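Local coordinates for glycosyltransferase (Rickettsia africae, PDB 7MI0), which probably transfers sugar residues from an activated donor to an acceptor, as a GT-B-fold retaining-type family 4 glycosyltransferase would, at residues Ile40-Thr52 with Leu378-Lys390. Numbering follows the deposited sequence.
Sequences IEVAKYLKILGHT and LNLMLRKNLEIYK
In this GT-B fold the C-terminal helix 378-393 returns to the N-terminal Rossmann-like domain and packs on helix 35-48. Y45 and L382 form the centre of the contact. The axes of helix 40-48 and helix 378-390 come within 10.0 Å of each other and cross at -71°. V42 and L382 have the nearest CA atoms, 6.0 Å apart.

L382 CB lies over one face of the Y45 ring in a CH-pi contact, 3.8 Å from its centroid. L49 CD1 covers the opposite face of that ring, and L386 CB sits at its edge. CG of Y45 is anti to the backbone N (chi1 -178°), which carries the ring out across helix 378-390, with its OH beside R383 CG. The two methyls of L382 part: CD1 packs on Y45 CB, while CD2 reaches V42 CG2 at 3.9 Å and the backbone O of E41. At the start of helix 378-390, L378 lies across E41, with CD1 on CB and CG and CD2 against the carboxylate OE1. The carboxylate of E41 has R37 as a salt-bridge partner.

L386 fills the other end. Its CD1 meets L46 CD2 at 3.6 Å and H51 CD2 at 3.9 Å. Its CD2 meets L49 CD1 tip to tip at 3.7 Å. A Schellman motif at G50 turns the chain after the helix, and H51 ND1 accepts a hydrogen bond from the backbone N of Y21. V42 CG1 touches the edge of the Y389 ring, whose OH is hydrogen-bonded to H106 ND1. N385 ND2 packs near V42 CG2 and donates to M381 O at 3.3 Å, from above the carbonyl plane.

No hydrogen bond or salt bridge joins the two segments. Their union is mainly apolar: H51 ND1, N385 ND2 and Y389 OH pair with Y21 N, M381 O and H106 ND1, none of them across the interface.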
loop_
_atom_site.group_PDB
_atom_site.type_symbol
_atom_site.label_atom_id
_atom_site.label_comp_id
_atom_site.label_asym_id
_atom_site.label_seq_id
_atom_site.Cartn_x
_atom_site.Cartn_y
_atom_site.Cartn_z
ATOM N N ILE A 40 0.447 3.157 11.858
ATOM C CA ILE A 40 -0.273 2.540 12.968
ATOM C C ILE A 40 0.322 1.183 13.305
ATOM O O ILE A 40 0.504 0.841 14.482
ATOM C CB ILE A 40 -1.772 2.420 12.634
ATOM C CG1 ILE A 40 -2.407 3.803 12.474
ATOM C CG2 ILE A 40 -2.497 1.616 13.708
ATOM C CD1 ILE A 40 -3.841 3.748 11.977
ATOM N N GLU A 41 0.622 0.379 12.283
ATOM C CA GLU A 41 1.151 -0.950 12.549
ATOM C C GLU A 41 2.521 -0.876 13.210
ATOM O O GLU A 41 2.832 -1.695 14.082
ATOM C CB GLU A 41 1.203 -1.772 11.257
ATOM C CG GLU A 41 -0.169 -2.177 10.687
ATOM C CD GLU A 41 -1.058 -2.904 11.693
ATOM O OE1 GLU A 41 -0.543 -3.739 12.471
ATOM O OE2 GLU A 41 -2.281 -2.635 11.711
ATOM N N VAL A 42 3.341 0.109 12.835
ATOM C CA VAL A 42 4.650 0.243 13.463
ATOM C C VAL A 42 4.504 0.725 14.898
ATOM O O VAL A 42 5.218 0.266 15.797
ATOM C CB VAL A 42 5.549 1.179 12.635
ATOM C CG1 VAL A 42 6.746 1.633 13.452
ATOM C CG2 VAL A 42 6.019 0.478 11.381
ATOM N N ALA A 43 3.574 1.649 15.139
ATOM C CA ALA A 43 3.328 2.122 16.499
ATOM C C ALA A 43 2.878 0.978 17.405
ATOM O O ALA A 43 3.438 0.774 18.489
ATOM C CB ALA A 43 2.290 3.241 16.476
ATOM N N LYS A 44 1.867 0.216 16.967
ATOM C CA LYS A 44 1.398 -0.932 17.741
ATOM C C LYS A 44 2.537 -1.891 18.052
ATOM O O LYS A 44 2.651 -2.392 19.177
ATOM C CB LYS A 44 0.294 -1.667 16.981
ATOM C CG LYS A 44 -1.068 -1.000 17.031
ATOM C CD LYS A 44 -2.030 -1.641 16.041
ATOM C CE LYS A 44 -2.233 -3.110 16.340
ATOM N NZ LYS A 44 -3.032 -3.767 15.273
ATOM N N TYR A 45 3.384 -2.160 17.059
ATOM C CA TYR A 45 4.502 -3.080 17.244
ATOM C C TYR A 45 5.502 -2.539 18.259
ATOM O O TYR A 45 5.977 -3.281 19.129
ATOM C CB TYR A 45 5.165 -3.332 15.893
ATOM C CG TYR A 45 6.311 -4.305 15.892
ATOM C CD1 TYR A 45 6.138 -5.616 16.305
ATOM C CD2 TYR A 45 7.563 -3.920 15.430
ATOM C CE1 TYR A 45 7.188 -6.514 16.282
ATOM C CE2 TYR A 45 8.617 -4.808 15.399
ATOM C CZ TYR A 45 8.427 -6.105 15.823
ATOM O OH TYR A 45 9.484 -6.989 15.791
ATOM N N LEU A 46 5.819 -1.245 18.172
ATOM C CA LEU A 46 6.712 -0.633 19.149
ATOM C C LEU A 46 6.139 -0.728 20.560
ATOM O O LEU A 46 6.883 -0.944 21.524
ATOM C CB LEU A 46 6.982 0.823 18.766
ATOM C CG LEU A 46 7.853 1.066 17.530
ATOM C CD1 LEU A 46 7.705 2.491 17.022
ATOM C CD2 LEU A 46 9.305 0.768 17.848
ATOM N N LYS A 47 4.816 -0.579 20.702
ATOM C CA LYS A 47 4.189 -0.700 22.018
ATOM C C LYS A 47 4.427 -2.079 22.619
ATOM O O LYS A 47 4.847 -2.196 23.776
ATOM C CB LYS A 47 2.689 -0.423 21.924
ATOM C CG LYS A 47 2.300 1.015 22.192
ATOM C CD LYS A 47 0.813 1.142 22.491
ATOM C CE LYS A 47 0.410 0.241 23.647
ATOM N NZ LYS A 47 -0.927 0.605 24.195
ATOM N N ILE A 48 4.157 -3.135 21.841
ATOM C CA ILE A 48 4.273 -4.505 22.339
ATOM C C ILE A 48 5.685 -4.775 22.836
ATOM O O ILE A 48 5.883 -5.435 23.864
ATOM C CB ILE A 48 3.864 -5.505 21.242
ATOM C CG1 ILE A 48 2.374 -5.386 20.931
ATOM C CG2 ILE A 48 4.199 -6.921 21.654
ATOM C CD1 ILE A 48 1.954 -6.165 19.705
ATOM N N LEU A 49 6.684 -4.266 22.122
ATOM C CA LEU A 49 8.076 -4.469 22.497
ATOM C C LEU A 49 8.531 -3.564 23.638
ATOM O O LEU A 49 9.712 -3.604 24.004
ATOM C CB LEU A 49 8.967 -4.258 21.273
ATOM C CG LEU A 49 8.714 -5.287 20.175
ATOM C CD1 LEU A 49 9.443 -4.899 18.903
ATOM C CD2 LEU A 49 9.144 -6.663 20.650
ATOM N N GLY A 50 7.636 -2.766 24.215
ATOM C CA GLY A 50 8.017 -1.869 25.284
ATOM C C GLY A 50 8.707 -0.601 24.842
ATOM O O GLY A 50 9.278 0.097 25.688
ATOM N N HIS A 51 8.704 -0.297 23.546
ATOM C CA HIS A 51 9.160 0.993 23.054
ATOM C C HIS A 51 8.016 1.998 23.129
ATOM O O HIS A 51 6.856 1.641 23.333
ATOM C CB HIS A 51 9.687 0.879 21.622
ATOM C CG HIS A 51 10.812 -0.095 21.468
ATOM N ND1 HIS A 51 12.029 0.069 22.096
ATOM C CD2 HIS A 51 10.906 -1.248 20.762
ATOM C CE1 HIS A 51 12.822 -0.940 21.785
ATOM N NE2 HIS A 51 12.166 -1.752 20.976
ATOM N N THR A 52 8.351 3.274 22.964
ATOM C CA THR A 52 7.358 4.330 23.124
ATOM C C THR A 52 7.085 4.996 21.784
ATOM O O THR A 52 7.927 5.760 21.286
ATOM C CB THR A 52 7.820 5.364 24.154
ATOM O OG1 THR A 52 7.881 4.757 25.452
ATOM C CG2 THR A 52 6.854 6.536 24.191
ATOM N N LEU A 378 3.415 -8.666 6.977
ATOM C CA LEU A 378 3.508 -7.511 7.864
ATOM C C LEU A 378 4.542 -7.751 8.954
ATOM O O LEU A 378 5.280 -6.836 9.339
ATOM C CB LEU A 378 2.144 -7.206 8.484
ATOM C CG LEU A 378 2.101 -6.181 9.618
ATOM C CD1 LEU A 378 2.434 -4.798 9.111
ATOM C CD2 LEU A 378 0.748 -6.178 10.280
ATOM N N ASN A 379 4.618 -8.987 9.446
ATOM C CA ASN A 379 5.569 -9.319 10.500
ATOM C C ASN A 379 7.000 -8.962 10.105
ATOM O O ASN A 379 7.743 -8.379 10.901
ATOM C CB ASN A 379 5.454 -10.804 10.833
ATOM C CG ASN A 379 5.691 -11.085 12.289
ATOM O OD1 ASN A 379 6.836 -11.105 12.750
ATOM N ND2 ASN A 379 4.609 -11.298 13.035
ATOM N N LEU A 380 7.405 -9.295 8.875
ATOM C CA LEU A 380 8.760 -8.986 8.426
ATOM C C LEU A 380 8.936 -7.496 8.152
ATOM O O LEU A 380 10.021 -6.946 8.382
ATOM C CB LEU A 380 9.093 -9.811 7.183
ATOM C CG LEU A 380 10.423 -9.642 6.449
ATOM C CD1 LEU A 380 11.607 -10.061 7.297
ATOM C CD2 LEU A 380 10.399 -10.436 5.153
ATOM N N MET A 381 7.888 -6.828 7.665
ATOM C CA MET A 381 7.949 -5.382 7.492
ATOM C C MET A 381 8.228 -4.695 8.821
ATOM O O MET A 381 9.114 -3.839 8.919
ATOM C CB MET A 381 6.639 -4.871 6.888
ATOM C CG MET A 381 6.729 -3.485 6.258
ATOM S SD MET A 381 5.121 -2.691 6.047
ATOM C CE MET A 381 4.770 -2.276 7.760
ATOM N N LEU A 382 7.477 -5.068 9.859
ATOM C CA LEU A 382 7.650 -4.443 11.167
ATOM C C LEU A 382 9.057 -4.668 11.707
ATOM O O LEU A 382 9.671 -3.747 12.266
ATOM C CB LEU A 382 6.600 -4.978 12.143
ATOM C CG LEU A 382 5.137 -4.698 11.796
ATOM C CD1 LEU A 382 4.221 -5.168 12.908
ATOM C CD2 LEU A 382 4.926 -3.220 11.509
ATOM N N ARG A 383 9.596 -5.881 11.526
ATOM C CA ARG A 383 10.924 -6.195 12.044
ATOM C C ARG A 383 12.014 -5.466 11.265
ATOM O O ARG A 383 13.008 -5.021 11.850
ATOM C CB ARG A 383 11.148 -7.710 12.026
ATOM C CG ARG A 383 10.236 -8.458 13.001
ATOM C CD ARG A 383 10.195 -9.957 12.754
ATOM N NE ARG A 383 10.638 -10.712 13.921
ATOM C CZ ARG A 383 11.813 -11.324 14.025
ATOM N NH1 ARG A 383 12.684 -11.328 13.025
ATOM N NH2 ARG A 383 12.118 -11.955 15.156
ATOM N N LYS A 384 11.849 -5.320 9.948
ATOM C CA LYS A 384 12.814 -4.532 9.192
ATOM C C LYS A 384 12.816 -3.076 9.642
ATOM O O LYS A 384 13.862 -2.417 9.600
ATOM C CB LYS A 384 12.523 -4.629 7.699
ATOM C CG LYS A 384 12.799 -5.990 7.097
ATOM C CD LYS A 384 12.596 -5.945 5.599
ATOM C CE LYS A 384 12.789 -7.296 4.954
ATOM N NZ LYS A 384 12.330 -7.267 3.544
ATOM N N ASN A 385 11.666 -2.560 10.087
ATOM C CA ASN A 385 11.631 -1.202 10.617
ATOM C C ASN A 385 12.429 -1.088 11.906
ATOM O O ASN A 385 13.171 -0.119 12.103
ATOM C CB ASN A 385 10.190 -0.761 10.856
ATOM C CG ASN A 385 9.639 0.049 9.713
ATOM O OD1 ASN A 385 9.975 1.221 9.553
ATOM N ND2 ASN A 385 8.788 -0.571 8.905
ATOM N N LEU A 386 12.276 -2.058 12.806
ATOM C CA LEU A 386 13.003 -2.004 14.067
ATOM C C LEU A 386 14.502 -2.144 13.847
ATOM O O LEU A 386 15.295 -1.533 14.573
ATOM C CB LEU A 386 12.490 -3.094 15.004
ATOM C CG LEU A 386 12.692 -2.859 16.498
ATOM C CD1 LEU A 386 11.638 -1.906 17.008
ATOM C CD2 LEU A 386 12.651 -4.171 17.265
ATOM N N GLU A 387 14.906 -2.928 12.843
ATOM C CA GLU A 387 16.326 -3.091 12.550
ATOM C C GLU A 387 16.957 -1.771 12.120
ATOM O O GLU A 387 18.027 -1.390 12.614
ATOM C CB GLU A 387 16.516 -4.159 11.473
ATOM C CG GLU A 387 16.110 -5.547 11.916
ATOM C CD GLU A 387 17.008 -6.104 13.012
ATOM O OE1 GLU A 387 18.217 -6.279 12.747
ATOM O OE2 GLU A 387 16.506 -6.371 14.131
ATOM N N ILE A 388 16.302 -1.053 11.201
ATOM C CA ILE A 388 16.855 0.217 10.740
ATOM C C ILE A 388 16.872 1.239 11.874
ATOM O O ILE A 388 17.756 2.105 11.921
ATOM C CB ILE A 388 16.089 0.727 9.499
ATOM C CG1 ILE A 388 16.881 1.820 8.796
ATOM C CG2 ILE A 388 14.718 1.257 9.863
ATOM C CD1 ILE A 388 18.196 1.343 8.254
ATOM N N TYR A 389 15.928 1.145 12.818
ATOM C CA TYR A 389 16.001 1.977 14.017
ATOM C C TYR A 389 17.277 1.688 14.791
ATOM O O TYR A 389 17.985 2.609 15.212
ATOM C CB TYR A 389 14.781 1.745 14.910
ATOM C CG TYR A 389 13.481 2.296 14.367
ATOM C CD1 TYR A 389 13.479 3.327 13.437
ATOM C CD2 TYR A 389 12.252 1.783 14.785
ATOM C CE1 TYR A 389 12.296 3.831 12.930
ATOM C CE2 TYR A 389 11.061 2.285 14.284
ATOM C CZ TYR A 389 11.093 3.310 13.355
ATOM O OH TYR A 389 9.927 3.824 12.846
ATOM N N LYS A 390 17.588 0.400 14.978
ATOM C CA LYS A 390 18.776 0.013 15.734
ATOM C C LYS A 390 20.055 0.415 15.009
ATOM O O LYS A 390 21.019 0.864 15.645
ATOM C CB LYS A 390 18.759 -1.491 15.996
ATOM C CG LYS A 390 17.633 -1.946 16.905
ATOM C CD LYS A 390 17.460 -3.449 16.823
ATOM C CE LYS A 390 16.240 -3.921 17.594
ATOM N NZ LYS A 390 15.919 -5.345 17.266
#